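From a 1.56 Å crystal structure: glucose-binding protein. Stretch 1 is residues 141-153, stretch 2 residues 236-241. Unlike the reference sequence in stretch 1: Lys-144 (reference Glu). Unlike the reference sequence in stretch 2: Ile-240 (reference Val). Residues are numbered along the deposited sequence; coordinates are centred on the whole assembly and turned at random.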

# COMPACT_ATOMS: atom_id res chain seq x y z
N THR A 141 2.98 -20.88 6.10
CA THR A 141 1.57 -20.85 6.50
C THR A 141 1.45 -20.20 7.86
O THR A 141 2.44 -20.10 8.58
CB THR A 141 0.97 -22.25 6.64
OG1 THR A 141 1.66 -22.95 7.70
CG2 THR A 141 1.07 -23.03 5.34
N TRP A 142 0.25 -19.78 8.24
CA TRP A 142 0.06 -19.16 9.57
C TRP A 142 0.27 -20.15 10.72
O TRP A 142 0.78 -19.76 11.78
CB TRP A 142 -1.28 -18.40 9.69
CG TRP A 142 -1.23 -17.12 8.90
CD1 TRP A 142 -1.99 -16.80 7.80
CD2 TRP A 142 -0.34 -16.01 9.11
NE1 TRP A 142 -1.64 -15.56 7.33
CE2 TRP A 142 -0.62 -15.05 8.12
CE3 TRP A 142 0.66 -15.73 10.04
CZ2 TRP A 142 0.06 -13.83 8.04
CZ3 TRP A 142 1.34 -14.52 9.96
CH2 TRP A 142 1.04 -13.60 8.96
N ASP A 143 -0.07 -21.42 10.51
CA ASP A 143 0.21 -22.44 11.54
C ASP A 143 1.70 -22.60 11.78
O ASP A 143 2.15 -22.61 12.92
CB ASP A 143 -0.42 -23.80 11.19
CG ASP A 143 -1.92 -23.83 11.46
OD1 ASP A 143 -2.42 -23.00 12.24
OD2 ASP A 143 -2.62 -24.67 10.88
N LYS A 144 2.48 -22.69 10.70
CA LYS A 144 3.94 -22.75 10.84
C LYS A 144 4.56 -21.46 11.39
O LYS A 144 5.54 -21.48 12.13
CB LYS A 144 4.59 -23.14 9.50
CG LYS A 144 4.15 -24.52 8.98
CD LYS A 144 4.71 -24.82 7.58
CE LYS A 144 4.21 -26.15 7.04
NZ LYS A 144 5.29 -26.97 6.40
N PHE A 145 3.98 -20.31 11.04
CA PHE A 145 4.39 -19.04 11.62
C PHE A 145 4.23 -19.05 13.14
O PHE A 145 5.13 -18.66 13.88
CB PHE A 145 3.57 -17.88 11.00
CG PHE A 145 3.84 -16.54 11.61
CD1 PHE A 145 4.82 -15.71 11.10
CD2 PHE A 145 3.09 -16.10 12.69
CE1 PHE A 145 5.07 -14.47 11.67
CE2 PHE A 145 3.33 -14.87 13.27
CZ PHE A 145 4.33 -14.05 12.77
N LEU A 146 3.07 -19.47 13.61
CA LEU A 146 2.78 -19.46 15.04
C LEU A 146 3.69 -20.43 15.79
O LEU A 146 4.16 -20.11 16.87
CB LEU A 146 1.32 -19.80 15.28
CG LEU A 146 0.31 -18.73 14.82
CD1 LEU A 146 -1.08 -19.31 14.86
CD2 LEU A 146 0.42 -17.47 15.64
N ALA A 147 3.93 -21.60 15.21
CA ALA A 147 4.86 -22.60 15.79
C ALA A 147 6.31 -22.10 15.85
O ALA A 147 6.99 -22.25 16.87
CB ALA A 147 4.78 -23.92 15.02
N THR A 148 6.78 -21.49 14.76
CA THR A 148 8.12 -20.91 14.74
C THR A 148 8.27 -19.78 15.76
O THR A 148 9.28 -19.67 16.44
CB THR A 148 8.50 -20.42 13.32
OG1 THR A 148 8.60 -21.56 12.45
CG2 THR A 148 9.82 -19.65 13.32
N CYS A 149 7.26 -18.92 15.88
CA CYS A 149 7.31 -17.85 16.86
C CYS A 149 7.37 -18.38 18.30
O CYS A 149 8.05 -17.80 19.14
CB CYS A 149 6.10 -16.91 16.70
SG CYS A 149 6.26 -15.80 15.28
N GLN A 150 6.67 -19.48 18.57
CA GLN A 150 6.72 -20.13 19.89
C GLN A 150 8.14 -20.65 20.18
O GLN A 150 8.74 -20.36 21.22
CB GLN A 150 5.70 -21.25 19.97
CG GLN A 150 5.45 -21.78 21.39
CD GLN A 150 4.65 -20.80 22.25
OE1 GLN A 150 5.14 -19.72 22.60
NE2 GLN A 150 3.42 -21.19 22.59
N THR A 151 8.70 -21.38 19.21
CA THR A 151 10.11 -21.77 19.25
C THR A 151 11.03 -20.59 19.55
O THR A 151 11.94 -20.69 20.37
CB THR A 151 10.54 -22.42 17.92
OG1 THR A 151 9.75 -23.59 17.68
CG2 THR A 151 12.02 -22.82 17.94
N LEU A 152 10.78 -19.45 18.89
CA LEU A 152 11.64 -18.28 19.05
C LEU A 152 11.49 -17.65 20.43
O LEU A 152 12.47 -17.17 21.01
CB LEU A 152 11.37 -17.23 17.95
CG LEU A 152 11.86 -17.60 16.56
CD1 LEU A 152 11.18 -16.73 15.49
CD2 LEU A 152 13.38 -17.48 16.47
N LYS A 153 10.27 -17.65 20.96
CA LYS A 153 10.05 -17.18 22.33
C LYS A 153 10.81 -18.04 23.33
O LYS A 153 11.46 -17.51 24.24
CB LYS A 153 8.56 -17.15 22.67
CG LYS A 153 7.83 -15.94 22.11
CD LYS A 153 6.35 -16.07 22.35
CE LYS A 153 5.56 -14.97 21.66
NZ LYS A 153 4.12 -15.15 21.94
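Stretch 2, residues 236-241: AAFNIM

A strand that packs on a helix without sharing hydrogen bonds with it must rely on the fit of side chains, and residues 236-241 of this glucose-binding protein illustrate how one large residue can carry most of that fit. The helix, residues 142-153, begins after Thr-141, whose OG1 caps it by accepting from Lys-144 N at 3.1 Å. Stretch 2 is extended around Phe-238 to Ile-240, while Ala-237, with phi/psi of -95/-34°, departs from that conformation. The strand runs roughly against the helix, with 143° between their N-to-C directions and a signed crossing angle of -143°. The axes come no nearer than 12.3 Å, a gap wide enough to be filled by side chains.

The alternation of an extended chain decides which of them do so: the CA-to-CB bonds of Phe-238 and Ile-240 point toward the helix, whereas that of Asn-239 points away. Phe-238 is the principal bump. Its ring, with chi1 at -47°, enters a hollow lined by Phe-145, the adjacent pair Thr-148 and Cys-149, and Leu-152, which follow one another at about one helical turn and so gather on one side of the helix. Phe-238 CD2 lies 3.6 Å from Phe-145 CE1, the two ring planes inclined at 47°. At the edge of the Phe-238 ring, CZ meets Thr-148 CG2 at 4.1 Å and CE2 meets Cys-149 SG at 4.3 Å.

Leu-152 CD1 touches two neighbours, lying 4.0 Å from Phe-238 CE2 and 3.7 Å from Ala-237 CB; the small methyl of Ala-237 also points toward the helix. Near the helix start, Ile-240 CG1 rests 4.2 Å from Trp-142 CH2, at the edge of the indole. The antiparallel sense is thus legible in the contacts: as stretch 2 advances from Ala-237 to Ile-240, its partners step back from Leu-152 to Trp-142.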

# COMPACT_ATOMS: atom_id res chain seq x y z
N ALA A 236 13.18 -8.64 16.38
CA ALA A 236 12.05 -9.39 15.84
C ALA A 236 12.61 -10.25 14.72
O ALA A 236 13.67 -9.95 14.20
CB ALA A 236 11.01 -8.42 15.30
N ALA A 237 11.89 -11.30 14.35
CA ALA A 237 12.27 -12.19 13.25
C ALA A 237 11.59 -11.80 11.92
O ALA A 237 12.17 -11.98 10.83
CB ALA A 237 11.93 -13.64 13.61
N PHE A 238 10.36 -11.30 12.03
CA PHE A 238 9.50 -11.07 10.88
C PHE A 238 8.77 -9.73 10.97
O PHE A 238 8.52 -9.21 12.05
CB PHE A 238 8.45 -12.17 10.77
CG PHE A 238 9.00 -13.56 10.92
CD1 PHE A 238 9.84 -14.10 9.95
CD2 PHE A 238 8.67 -14.34 12.03
CE1 PHE A 238 10.34 -15.40 10.08
CE2 PHE A 238 9.17 -15.63 12.17
CZ PHE A 238 10.00 -16.15 11.20
N ASN A 239 8.41 -9.21 9.79
CA ASN A 239 7.49 -8.06 9.71
C ASN A 239 6.64 -8.23 8.46
O ASN A 239 7.16 -8.62 7.43
CB ASN A 239 8.28 -6.75 9.64
CG ASN A 239 7.39 -5.52 9.69
OD1 ASN A 239 6.54 -5.37 10.59
ND2 ASN A 239 7.62 -4.60 8.75
N ILE A 240 5.34 -7.95 8.56
CA ILE A 240 4.44 -8.02 7.39
C ILE A 240 4.20 -6.58 6.95
O ILE A 240 3.59 -5.80 7.67
CB ILE A 240 3.09 -8.69 7.72
CG1 ILE A 240 3.27 -10.13 8.28
CG2 ILE A 240 2.17 -8.71 6.50
CD1 ILE A 240 4.06 -11.07 7.41
N MET A 241 4.68 -6.19 5.76
CA MET A 241 4.56 -4.80 5.34
C MET A 241 4.73 -4.70 3.82
O MET A 241 5.36 -5.56 3.20
CB MET A 241 5.63 -3.98 6.07
CG MET A 241 5.64 -2.48 5.83
SD MET A 241 4.03 -1.71 5.98
CE MET A 241 3.45 -2.22 7.61